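Local structure of protein HTP-2 (Caenorhabditis elegans, 4TZM) at residues A52-R57 / V178-T183; I108-E114 / E192-R198; Q170-I174 / I232-R236; V185-L189 / C246-M251. The protein binds a closure motif of its partner HTP-3 through its HORMA domain and probably helps assemble the meiotic chromosome axis. Residues are numbered along the deposited sequence.

Interaction 1: residues A52-R57 / V178-T183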
loop_
_atom_site.group_PDB
_atom_site.type_symbol
_atom_site.label_atom_id
_atom_site.label_comp_id
_atom_site.label_asym_id
_atom_site.label_seq_id
_atom_site.Cartn_x
_atom_site.Cartn_y
_atom_site.Cartn_z
ATOM N N ALA A 52 4.529 6.448 4.656
ATOM C CA ALA A 52 4.760 7.708 3.971
ATOM C C ALA A 52 3.509 8.580 4.001
ATOM O O ALA A 52 3.591 9.773 4.271
ATOM C CB ALA A 52 5.205 7.459 2.535
ATOM N N VAL A 53 2.350 7.981 3.746
ATOM C CA VAL A 53 1.101 8.739 3.747
ATOM C C VAL A 53 0.792 9.307 5.129
ATOM O O VAL A 53 0.476 10.491 5.259
ATOM C CB VAL A 53 -0.091 7.884 3.290
ATOM C CG1 VAL A 53 -1.378 8.690 3.392
ATOM C CG2 VAL A 53 0.121 7.394 1.869
ATOM N N LEU A 54 0.887 8.463 6.155
ATOM C CA LEU A 54 0.639 8.897 7.528
ATOM C C LEU A 54 1.546 10.061 7.925
ATOM O O LEU A 54 1.089 11.035 8.520
ATOM C CB LEU A 54 0.826 7.733 8.506
ATOM C CG LEU A 54 -0.239 6.633 8.537
ATOM C CD1 LEU A 54 0.209 5.490 9.432
ATOM C CD2 LEU A 54 -1.577 7.180 9.006
ATOM N N ARG A 55 2.828 9.969 7.585
ATOM C CA ARG A 55 3.776 11.015 7.955
ATOM C C ARG A 55 3.576 12.279 7.120
ATOM O O ARG A 55 3.411 13.370 7.664
ATOM C CB ARG A 55 5.215 10.514 7.810
ATOM C CG ARG A 55 6.272 11.599 7.970
ATOM C CD ARG A 55 6.335 12.140 9.392
ATOM N NE ARG A 55 6.617 13.572 9.391
ATOM C CZ ARG A 55 5.747 14.505 9.762
ATOM N NH1 ARG A 55 4.541 14.157 10.193
ATOM N NH2 ARG A 55 6.086 15.786 9.714
ATOM N N GLN A 56 3.577 12.119 5.799
ATOM C CA GLN A 56 3.524 13.253 4.875
ATOM C C GLN A 56 2.237 14.073 5.012
ATOM O O GLN A 56 2.242 15.283 4.796
ATOM C CB GLN A 56 3.685 12.758 3.433
ATOM C CG GLN A 56 4.722 13.518 2.611
ATOM C CD GLN A 56 6.122 13.434 3.194
ATOM O OE1 GLN A 56 6.586 12.361 3.583
ATOM N NE2 GLN A 56 6.802 14.571 3.260
ATOM N N ARG A 57 1.139 13.416 5.375
ATOM C CA ARG A 57 -0.124 14.117 5.600
ATOM C C ARG A 57 -0.224 14.616 7.038
ATOM O O ARG A 57 -1.246 15.182 7.439
ATOM C CB ARG A 57 -1.315 13.213 5.264
ATOM C CG ARG A 57 -1.557 13.047 3.773
ATOM C CD ARG A 57 -1.769 14.395 3.099
ATOM N NE ARG A 57 -3.143 14.872 3.216
ATOM C CZ ARG A 57 -3.495 16.152 3.160
ATOM N NH1 ARG A 57 -2.572 17.091 3.004
ATOM N NH2 ARG A 57 -4.771 16.499 3.269
ATOM N N VAL A 178 3.704 10.216 -3.799
ATOM C CA VAL A 178 3.081 10.426 -2.498
ATOM C C VAL A 178 3.653 11.668 -1.820
ATOM O O VAL A 178 2.907 12.563 -1.418
ATOM C CB VAL A 178 3.258 9.200 -1.573
ATOM C CG1 VAL A 178 2.967 9.572 -0.127
ATOM C CG2 VAL A 178 2.353 8.070 -2.020
ATOM N N GLN A 179 4.978 11.728 -1.712
ATOM C CA GLN A 179 5.633 12.883 -1.108
ATOM C C GLN A 179 5.302 14.172 -1.849
ATOM O O GLN A 179 5.138 15.217 -1.230
ATOM C CB GLN A 179 7.146 12.681 -1.070
ATOM C CG GLN A 179 7.577 11.548 -0.156
ATOM C CD GLN A 179 9.062 11.280 -0.220
ATOM O OE1 GLN A 179 9.759 11.794 -1.095
ATOM N NE2 GLN A 179 9.559 10.470 0.711
ATOM N N PHE A 180 5.192 14.099 -3.171
ATOM C CA PHE A 180 4.862 15.286 -3.951
ATOM C C PHE A 180 3.393 15.676 -3.777
ATOM O O PHE A 180 3.076 16.851 -3.587
ATOM C CB PHE A 180 5.180 15.071 -5.429
ATOM C CG PHE A 180 4.643 16.152 -6.319
ATOM C CD1 PHE A 180 5.254 17.394 -6.374
ATOM C CD2 PHE A 180 3.518 15.930 -7.095
ATOM C CE1 PHE A 180 4.754 18.391 -7.188
ATOM C CE2 PHE A 180 3.014 16.923 -7.912
ATOM C CZ PHE A 180 3.631 18.155 -7.957
ATOM N N LEU A 181 2.505 14.685 -3.842
ATOM C CA LEU A 181 1.068 14.896 -3.660
ATOM C C LEU A 181 0.736 15.528 -2.308
ATOM O O LEU A 181 -0.008 16.510 -2.231
ATOM C CB LEU A 181 0.316 13.569 -3.795
ATOM C CG LEU A 181 -1.176 13.537 -3.458
ATOM C CD1 LEU A 181 -1.954 14.440 -4.398
ATOM C CD2 LEU A 181 -1.711 12.113 -3.512
ATOM N N CYS A 182 1.288 14.961 -1.242
ATOM C CA CYS A 182 0.930 15.389 0.107
ATOM C C CYS A 182 1.533 16.740 0.474
ATOM O O CYS A 182 0.968 17.475 1.283
ATOM C CB CYS A 182 1.356 14.329 1.125
ATOM S SG CYS A 182 0.521 12.744 0.927
ATOM N N THR A 183 2.676 17.061 -0.124
ATOM C CA THR A 183 3.397 18.294 0.187
ATOM C C THR A 183 3.018 19.473 -0.715
ATOM O O THR A 183 2.746 20.568 -0.223
ATOM C CB THR A 183 4.920 18.075 0.089
ATOM O OG1 THR A 183 5.313 17.056 1.015
ATOM C CG2 THR A 183 5.677 19.359 0.394
#
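Two helices of the HORMA domain, 35-56 and 164-185, pack here near their C-terminal ends. Their short axes run in nearly the same direction, crossing at -29° and 9.7 Å apart. The apolar part centres on Val178. Its CG1 lies 4.1 Å from Ala52 CB and 4.1 Å from Val53 CG2, so one methyl group sits against both residues. One turn on, Cys182 points at the other helix and fills the space beside Gln56, with Gln56 CB 3.6 Å from Cys182 CB. The aliphatic part of Gln56 also lies along the second helix, its CG 3.9 Å from Gln179 CA. No hydrogen bond joins the two segments. Thr183 OG1 donates to Gln179 O in its own helix. Outside the segments, Gln179 NE2 bonds to Ser75 O, and the Arg57 guanidinium forms a salt bridge with Glu123 and a hydrogen bond with Glu187 O. The chain has left the helix at Arg57, and Arg57 CG rests 3.5 Å from Cys182 SG.

Interaction 2: residues I108-E114 / E192-R198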
loop_
_atom_site.group_PDB
_atom_site.type_symbol
_atom_site.label_atom_id
_atom_site.label_comp_id
_atom_site.label_asym_id
_atom_site.label_seq_id
_atom_site.Cartn_x
_atom_site.Cartn_y
_atom_site.Cartn_z
ATOM N N ILE A 108 -6.977 -2.412 0.801
ATOM C CA ILE A 108 -6.801 -1.783 2.105
ATOM C C ILE A 108 -6.707 -0.270 1.934
ATOM O O ILE A 108 -5.948 0.231 1.099
ATOM C CB ILE A 108 -5.561 -2.315 2.861
ATOM C CG1 ILE A 108 -5.364 -1.520 4.154
ATOM C CG2 ILE A 108 -4.314 -2.262 1.991
ATOM C CD1 ILE A 108 -4.283 -2.057 5.060
ATOM N N SER A 109 -7.502 0.457 2.712
ATOM C CA SER A 109 -7.559 1.905 2.577
ATOM C C SER A 109 -7.320 2.632 3.892
ATOM O O SER A 109 -7.790 2.207 4.954
ATOM C CB SER A 109 -8.910 2.329 1.994
ATOM O OG SER A 109 -9.028 1.923 0.644
ATOM N N LEU A 110 -6.564 3.719 3.804
ATOM C CA LEU A 110 -6.446 4.669 4.897
ATOM C C LEU A 110 -7.559 5.697 4.745
ATOM O O LEU A 110 -7.568 6.469 3.787
ATOM C CB LEU A 110 -5.077 5.346 4.893
ATOM C CG LEU A 110 -4.934 6.482 5.905
ATOM C CD1 LEU A 110 -5.332 6.001 7.291
ATOM C CD2 LEU A 110 -3.518 7.028 5.915
ATOM N N VAL A 111 -8.495 5.701 5.687
ATOM C CA VAL A 111 -9.704 6.503 5.561
ATOM C C VAL A 111 -9.774 7.620 6.599
ATOM O O VAL A 111 -9.700 7.366 7.801
ATOM C CB VAL A 111 -10.957 5.614 5.685
ATOM C CG1 VAL A 111 -12.215 6.462 5.750
ATOM C CG2 VAL A 111 -11.021 4.632 4.525
ATOM N N VAL A 112 -9.921 8.855 6.128
ATOM C CA VAL A 112 -10.008 10.002 7.024
ATOM C C VAL A 112 -11.416 10.593 7.034
ATOM O O VAL A 112 -11.978 10.914 5.988
ATOM C CB VAL A 112 -9.000 11.095 6.635
ATOM C CG1 VAL A 112 -9.047 12.238 7.638
ATOM C CG2 VAL A 112 -7.597 10.511 6.555
ATOM N N THR A 113 -11.983 10.719 8.230
ATOM C CA THR A 113 -13.316 11.287 8.411
ATOM C C THR A 113 -13.282 12.388 9.463
ATOM O O THR A 113 -12.391 12.407 10.310
ATOM C CB THR A 113 -14.341 10.222 8.845
ATOM O OG1 THR A 113 -13.907 9.607 10.066
ATOM C CG2 THR A 113 -14.501 9.155 7.773
ATOM N N GLU A 114 -14.251 13.297 9.419
ATOM C CA GLU A 114 -14.334 14.356 10.421
ATOM C C GLU A 114 -14.771 13.795 11.776
ATOM O O GLU A 114 -14.214 14.150 12.814
ATOM C CB GLU A 114 -15.289 15.463 9.964
ATOM C CG GLU A 114 -16.669 14.983 9.542
ATOM C CD GLU A 114 -17.610 16.130 9.228
ATOM O OE1 GLU A 114 -17.215 17.300 9.426
ATOM O OE2 GLU A 114 -18.747 15.862 8.782
ATOM N N GLU A 192 -9.657 18.926 12.952
ATOM C CA GLU A 192 -10.262 17.768 13.596
ATOM C C GLU A 192 -10.600 16.683 12.583
ATOM O O GLU A 192 -11.264 16.945 11.578
ATOM C CB GLU A 192 -11.519 18.179 14.362
ATOM C CG GLU A 192 -11.260 19.146 15.503
ATOM C CD GLU A 192 -12.526 19.515 16.247
ATOM O OE1 GLU A 192 -13.625 19.280 15.701
ATOM O OE2 GLU A 192 -12.423 20.032 17.381
ATOM N N PHE A 193 -10.137 15.467 12.851
ATOM C CA PHE A 193 -10.434 14.335 11.983
ATOM C C PHE A 193 -10.194 12.998 12.676
ATOM O O PHE A 193 -9.495 12.924 13.687
ATOM C CB PHE A 193 -9.606 14.409 10.692
ATOM C CG PHE A 193 -8.117 14.426 10.916
ATOM C CD1 PHE A 193 -7.413 13.246 11.118
ATOM C CD2 PHE A 193 -7.419 15.621 10.904
ATOM C CE1 PHE A 193 -6.043 13.263 11.320
ATOM C CE2 PHE A 193 -6.049 15.646 11.102
ATOM C CZ PHE A 193 -5.360 14.468 11.310
ATOM N N THR A 194 -10.788 11.949 12.116
ATOM C CA THR A 194 -10.547 10.580 12.554
ATOM C C THR A 194 -9.911 9.785 11.418
ATOM O O THR A 194 -10.481 9.689 10.332
ATOM C CB THR A 194 -11.845 9.880 12.993
ATOM O OG1 THR A 194 -12.401 10.563 14.122
ATOM C CG2 THR A 194 -11.570 8.434 13.370
ATOM N N ALA A 195 -8.729 9.227 11.662
ATOM C CA ALA A 195 -8.063 8.406 10.656
ATOM C C ALA A 195 -8.295 6.925 10.939
ATOM O O ALA A 195 -8.194 6.482 12.081
ATOM C CB ALA A 195 -6.575 8.718 10.606
ATOM N N ASN A 196 -8.590 6.168 9.885
ATOM C CA ASN A 196 -9.001 4.775 10.012
ATOM C C ASN A 196 -8.385 3.886 8.929
ATOM O O ASN A 196 -8.135 4.340 7.812
ATOM C CB ASN A 196 -10.526 4.687 9.950
ATOM C CG ASN A 196 -11.086 3.592 10.824
ATOM O OD1 ASN A 196 -12.166 3.066 10.560
ATOM N ND2 ASN A 196 -10.357 3.243 11.875
ATOM N N PHE A 197 -8.129 2.628 9.272
ATOM C CA PHE A 197 -7.749 1.619 8.290
ATOM C C PHE A 197 -8.918 0.672 8.057
ATOM O O PHE A 197 -9.397 0.027 8.986
ATOM C CB PHE A 197 -6.520 0.836 8.749
ATOM C CG PHE A 197 -5.221 1.534 8.477
ATOM C CD1 PHE A 197 -4.728 1.625 7.186
ATOM C CD2 PHE A 197 -4.489 2.096 9.511
ATOM C CE1 PHE A 197 -3.530 2.265 6.929
ATOM C CE2 PHE A 197 -3.289 2.738 9.259
ATOM C CZ PHE A 197 -2.811 2.822 7.967
ATOM N N ARG A 198 -9.383 0.604 6.815
ATOM C CA ARG A 198 -10.530 -0.229 6.473
ATOM C C ARG A 198 -10.209 -1.082 5.254
ATOM O O ARG A 198 -9.590 -0.606 4.303
ATOM C CB ARG A 198 -11.765 0.637 6.210
ATOM C CG ARG A 198 -12.043 1.664 7.300
ATOM C CD ARG A 198 -13.253 2.525 6.977
ATOM N NE ARG A 198 -13.370 3.653 7.897
ATOM C CZ ARG A 198 -14.381 4.514 7.901
ATOM N NH1 ARG A 198 -15.377 4.379 7.036
ATOM N NH2 ARG A 198 -14.400 5.511 8.775
HETATM O O HOH W 1 -12.526 7.305 9.913
#
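Strands 105-113 and 193-201 lie side by side in the antiparallel sheet of the HORMA domain. Six backbone hydrogen bonds join them, from Ser109 N to Arg198 O (2.8 Å) at one end to Thr194 N to Thr113 O (2.5 Å, very short) at the other. On one face, Leu110 is the main bump. Its CD1 fills the hollow between Ala195 CB, at 4.5 Å, and the Phe197 ring face, a CH-pi contact 4.2 Å from the centroid. Val112 CG1 fits against Phe193 CB at 3.8 Å. Helices 35-56 and 84-102 cover this side. On the other face, the long Arg198 side chain lies across Val111, with Val111 CG1 3.6 Å from Arg198 CZ over the flat guanidinium. Arg198 NE bonds to Asn196 OD1, and NH2 to Asp118 O. Strand 193-201 also pairs, antiparallel, with the bound HTP-3 peptide. The backbone chemistry thus holds the strand on both edges: the domain's sheet on one, the closure motif on the other.

Interaction 3: residues Q170-I174 / I232-R236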
loop_
_atom_site.group_PDB
_atom_site.type_symbol
_atom_site.label_atom_id
_atom_site.label_comp_id
_atom_site.label_asym_id
_atom_site.label_seq_id
_atom_site.Cartn_x
_atom_site.Cartn_y
_atom_site.Cartn_z
ATOM N N GLN A 170 8.859 1.305 -10.147
ATOM C CA GLN A 170 7.462 1.546 -9.808
ATOM C C GLN A 170 7.326 1.969 -8.351
ATOM O O GLN A 170 6.463 2.777 -8.010
ATOM C CB GLN A 170 6.617 0.297 -10.079
ATOM C CG GLN A 170 6.395 -0.016 -11.556
ATOM C CD GLN A 170 5.910 -1.440 -11.787
ATOM O OE1 GLN A 170 5.886 -2.256 -10.866
ATOM N NE2 GLN A 170 5.524 -1.742 -13.021
ATOM N N MET A 171 8.184 1.424 -7.493
ATOM C CA MET A 171 8.149 1.741 -6.065
ATOM C C MET A 171 8.695 3.141 -5.801
ATOM O O MET A 171 8.145 3.891 -4.993
ATOM C CB MET A 171 8.942 0.707 -5.267
ATOM C CG MET A 171 9.130 1.057 -3.799
ATOM S SD MET A 171 7.563 1.270 -2.931
ATOM C CE MET A 171 6.815 -0.322 -3.200
ATOM N N VAL A 172 9.781 3.484 -6.486
ATOM C CA VAL A 172 10.361 4.818 -6.408
ATOM C C VAL A 172 9.362 5.874 -6.883
ATOM O O VAL A 172 9.225 6.933 -6.270
ATOM C CB VAL A 172 11.659 4.896 -7.234
ATOM C CG1 VAL A 172 12.023 6.342 -7.548
ATOM C CG2 VAL A 172 12.792 4.189 -6.500
ATOM N N THR A 173 8.651 5.567 -7.963
ATOM C CA THR A 173 7.626 6.462 -8.502
ATOM C C THR A 173 6.486 6.709 -7.512
ATOM O O THR A 173 6.032 7.842 -7.344
ATOM C CB THR A 173 7.038 5.899 -9.814
ATOM O OG1 THR A 173 8.010 6.019 -10.859
ATOM C CG2 THR A 173 5.773 6.652 -10.212
ATOM N N ILE A 174 6.026 5.648 -6.857
ATOM C CA ILE A 174 4.907 5.750 -5.926
ATOM C C ILE A 174 5.255 6.657 -4.745
ATOM O O ILE A 174 4.492 7.566 -4.409
ATOM C CB ILE A 174 4.469 4.358 -5.409
ATOM C CG1 ILE A 174 3.582 3.669 -6.447
ATOM C CG2 ILE A 174 3.720 4.480 -4.085
ATOM C CD1 ILE A 174 3.137 2.279 -6.046
ATOM N N ILE A 232 -1.737 7.486 -7.896
ATOM C CA ILE A 232 -0.375 7.600 -7.382
ATOM C C ILE A 232 0.569 6.705 -8.173
ATOM O O ILE A 232 1.706 7.085 -8.464
ATOM C CB ILE A 232 -0.302 7.232 -5.878
ATOM C CG1 ILE A 232 -0.930 8.333 -5.024
ATOM C CG2 ILE A 232 1.133 7.005 -5.428
ATOM C CD1 ILE A 232 -2.418 8.204 -4.860
ATOM N N GLY A 233 0.088 5.515 -8.522
ATOM C CA GLY A 233 0.889 4.560 -9.260
ATOM C C GLY A 233 0.475 3.118 -9.025
ATOM O O GLY A 233 -0.518 2.845 -8.349
ATOM N N HIS A 234 1.249 2.196 -9.588
ATOM C CA HIS A 234 0.959 0.773 -9.488
ATOM C C HIS A 234 2.215 -0.042 -9.186
ATOM O O HIS A 234 3.335 0.466 -9.249
ATOM C CB HIS A 234 0.313 0.272 -10.780
ATOM C CG HIS A 234 1.207 0.368 -11.977
ATOM N ND1 HIS A 234 1.259 1.487 -12.781
ATOM C CD2 HIS A 234 2.089 -0.514 -12.502
ATOM C CE1 HIS A 234 2.132 1.288 -13.753
ATOM N NE2 HIS A 234 2.649 0.082 -13.607
ATOM N N LEU A 235 2.010 -1.311 -8.853
ATOM C CA LEU A 235 3.091 -2.243 -8.567
ATOM C C LEU A 235 2.793 -3.557 -9.277
ATOM O O LEU A 235 1.655 -4.026 -9.263
ATOM C CB LEU A 235 3.244 -2.462 -7.054
ATOM C CG LEU A 235 3.747 -1.276 -6.223
ATOM C CD1 LEU A 235 3.582 -1.522 -4.725
ATOM C CD2 LEU A 235 5.199 -0.963 -6.553
ATOM N N ARG A 236 3.802 -4.135 -9.922
ATOM C CA ARG A 236 3.620 -5.402 -10.621
ATOM C C ARG A 236 4.810 -6.321 -10.371
ATOM O O ARG A 236 5.702 -6.436 -11.215
ATOM C CB ARG A 236 3.426 -5.167 -12.127
ATOM C CG ARG A 236 3.124 -6.420 -12.973
ATOM C CD ARG A 236 1.946 -7.214 -12.428
ATOM N NE ARG A 236 1.396 -8.170 -13.391
ATOM C CZ ARG A 236 1.653 -9.477 -13.395
ATOM N NH1 ARG A 236 2.469 -10.004 -12.494
ATOM N NH2 ARG A 236 1.091 -10.259 -14.306
HETATM O O HOH W 2 4.573 3.209 -9.616
#
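Ile174 and Leu235 form the apolar centre, with Ile174 CD1 3.6 Å from Leu235 CG. Met171 CE touches Leu235 CD1 at 3.8 Å, and Ile174 CG2 meets Ile232 CG2 at 3.9 Å. Helix 35-56 borders this patch through Ala45, which touches both Met171 and Leu235. Gly233 lets the helix come close: its CA is 4.0 Å from Ile174 CG1. A CB there would clash with Ile174, and at these backbone angles also press on the Ile232 carbonyl oxygen. This is helix-on-sheet packing within the HORMA domain. Helix 164-185 lies on strand 228-235, nearly antiparallel to it at 158°, with the short axes 7.6 Å apart. Farther out, water 2 donates to Gln170 O at 2.5 Å and to His234 O at 3.0 Å, bridging the two backbones. At the polar edge, Arg236 N donates to Gln170 OE1 at 3.0 Å. The Arg236 side chain turns to other parts of the domain, with a hydrogen bond to Leu159 O and a cation-pi contact with Phe132.

Interaction 4: residues V185-L189 / C246-M251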
loop_
_atom_site.group_PDB
_atom_site.type_symbol
_atom_site.label_atom_id
_atom_site.label_comp_id
_atom_site.label_asym_id
_atom_site.label_seq_id
_atom_site.Cartn_x
_atom_site.Cartn_y
_atom_site.Cartn_z
ATOM N N VAL A 185 0.611 19.409 -3.479
ATOM C CA VAL A 185 -0.690 19.391 -4.151
ATOM C C VAL A 185 -1.877 19.478 -3.194
ATOM O O VAL A 185 -2.736 20.349 -3.338
ATOM C CB VAL A 185 -0.864 18.122 -5.014
ATOM C CG1 VAL A 185 -2.246 18.104 -5.654
ATOM C CG2 VAL A 185 0.220 18.050 -6.077
ATOM N N LEU A 186 -1.926 18.571 -2.222
ATOM C CA LEU A 186 -3.033 18.526 -1.272
ATOM C C LEU A 186 -3.001 19.693 -0.289
ATOM O O LEU A 186 -1.932 20.134 0.139
ATOM C CB LEU A 186 -3.023 17.206 -0.498
ATOM C CG LEU A 186 -3.347 15.938 -1.288
ATOM C CD1 LEU A 186 -3.364 14.721 -0.372
ATOM C CD2 LEU A 186 -4.674 16.091 -2.013
ATOM N N GLU A 187 -4.184 20.193 0.055
ATOM C CA GLU A 187 -4.330 21.132 1.159
ATOM C C GLU A 187 -4.076 20.391 2.468
ATOM O O GLU A 187 -4.204 19.165 2.518
ATOM C CB GLU A 187 -5.728 21.756 1.172
ATOM C CG GLU A 187 -5.809 23.177 0.633
ATOM C CD GLU A 187 -7.120 23.849 0.997
ATOM O OE1 GLU A 187 -7.981 23.180 1.607
ATOM O OE2 GLU A 187 -7.288 25.046 0.680
ATOM N N PRO A 188 -3.704 21.124 3.531
ATOM C CA PRO A 188 -3.567 20.490 4.848
ATOM C C PRO A 188 -4.892 19.911 5.333
ATOM O O PRO A 188 -5.945 20.448 4.989
ATOM C CB PRO A 188 -3.118 21.641 5.753
ATOM C CG PRO A 188 -2.499 22.659 4.812
ATOM C CD PRO A 188 -3.288 22.540 3.542
ATOM N N LEU A 189 -4.839 18.835 6.114
ATOM C CA LEU A 189 -6.042 18.263 6.704
ATOM C C LEU A 189 -6.642 19.236 7.716
ATOM O O LEU A 189 -5.919 20.038 8.312
ATOM C CB LEU A 189 -5.734 16.918 7.371
ATOM C CG LEU A 189 -5.606 15.708 6.443
ATOM C CD1 LEU A 189 -5.192 14.466 7.219
ATOM C CD2 LEU A 189 -6.915 15.471 5.707
ATOM N N CYS A 246 -5.885 8.112 -4.646
ATOM C CA CYS A 246 -6.207 9.075 -3.603
ATOM C C CYS A 246 -7.447 9.874 -3.969
ATOM O O CYS A 246 -7.485 10.538 -5.004
ATOM C CB CYS A 246 -5.032 10.023 -3.346
ATOM S SG CYS A 246 -5.360 11.335 -2.133
ATOM N N TRP A 247 -8.467 9.772 -3.126
ATOM C CA TRP A 247 -9.610 10.672 -3.174
ATOM C C TRP A 247 -9.431 11.681 -2.051
ATOM O O TRP A 247 -8.993 11.317 -0.960
ATOM C CB TRP A 247 -10.928 9.915 -3.014
ATOM C CG TRP A 247 -11.329 9.109 -4.210
ATOM C CD1 TRP A 247 -11.944 9.569 -5.338
ATOM C CD2 TRP A 247 -11.163 7.698 -4.391
ATOM N NE1 TRP A 247 -12.163 8.534 -6.214
ATOM C CE2 TRP A 247 -11.693 7.374 -5.656
ATOM C CE3 TRP A 247 -10.615 6.677 -3.608
ATOM C CZ2 TRP A 247 -11.690 6.071 -6.156
ATOM C CZ3 TRP A 247 -10.614 5.384 -4.106
ATOM C CH2 TRP A 247 -11.148 5.093 -5.366
ATOM N N SER A 248 -9.752 12.945 -2.300
ATOM C CA SER A 248 -9.522 13.956 -1.275
ATOM C C SER A 248 -10.378 15.209 -1.429
ATOM O O SER A 248 -10.596 15.701 -2.534
ATOM C CB SER A 248 -8.040 14.348 -1.257
ATOM O OG SER A 248 -7.738 15.125 -0.111
ATOM N N LYS A 249 -10.860 15.713 -0.298
ATOM C CA LYS A 249 -11.519 17.008 -0.246
ATOM C C LYS A 249 -10.477 18.112 -0.370
ATOM O O LYS A 249 -10.781 19.230 -0.786
ATOM C CB LYS A 249 -12.298 17.174 1.061
ATOM C CG LYS A 249 -13.633 16.450 1.114
ATOM C CD LYS A 249 -14.606 17.016 0.093
ATOM C CE LYS A 249 -16.047 16.796 0.529
ATOM N NZ LYS A 249 -17.025 17.238 -0.505
ATOM N N SER A 250 -9.241 17.778 -0.013
ATOM C CA SER A 250 -8.159 18.754 0.068
ATOM C C SER A 250 -7.472 18.998 -1.277
ATOM O O SER A 250 -6.404 19.612 -1.333
ATOM C CB SER A 250 -7.124 18.298 1.100
ATOM O OG SER A 250 -7.737 17.985 2.340
ATOM N N MET A 251 -8.089 18.524 -2.357
ATOM C CA MET A 251 -7.505 18.648 -3.690
ATOM C C MET A 251 -8.152 19.783 -4.482
ATOM O O MET A 251 -9.284 19.662 -4.954
ATOM C CB MET A 251 -7.641 17.328 -4.455
ATOM C CG MET A 251 -6.634 17.148 -5.584
ATOM S SD MET A 251 -6.882 15.612 -6.496
ATOM C CE MET A 251 -7.028 14.426 -5.160
#
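A single, almost straight backbone hydrogen bond ties the irregular connection 185-189 to the tail after strand 240-248: Glu187 N donates to Ser250 O at 2.7 Å and 174°. The same carbonyl receives a CA-H...O contact from Leu186, with Leu186 CA 3.5 Å from Ser250 O. Ser250 packs closely on Glu187, their CB atoms 3.7 Å apart. Leu186 supplies most of the apolar packing. Its CD2 lies 4.0 Å from Met251 CB and 3.7 Å from Ser248 OG, and its CD1 is 4.3 Å from Cys246 SG. Leu181 touches both Leu186 and Cys246 from helix 164-185. In the HORMA domain, 185-189 leads from helix 164-185 towards strand 193-201, which pairs with the bound peptide. Residues 246-251 close the modelled chain: strand 240-248 ends, and the last residues turn back to meet this connection. An ST turn shapes that ending, as Ser250 N donates to Ser248 OG at 3.1 Å. Ser248 OG is also hydrogen-bonded to Glu123 OE1. Arg57 packs against Leu186, Leu189 and Ser250, and its NH1 donates to Glu187 O.

In the fold
All four contacts belong to one compact HORMA fold, in which helices pack on an antiparallel sheet. Interactions 1 and 3 share helix 164-185; their centres are about 14 Å apart, and Val178 touches Ile232. Interaction 4 follows that helix and lies about 10 Å from interaction 1, centre to centre, with Arg57 reaching Glu187. The second segment of interaction 2, 192-198, follows soon after 185-189 on the HTP-3-binding strand; the contact touches interaction 1 through Leu54 and Leu110. Interactions 2 and 3 are farthest apart, about 22 Å between centres. Interaction 1 closes before interaction 4 opens; every other pair interleaves along the chain. This interleaving ties distant parts of the sequence into one domain.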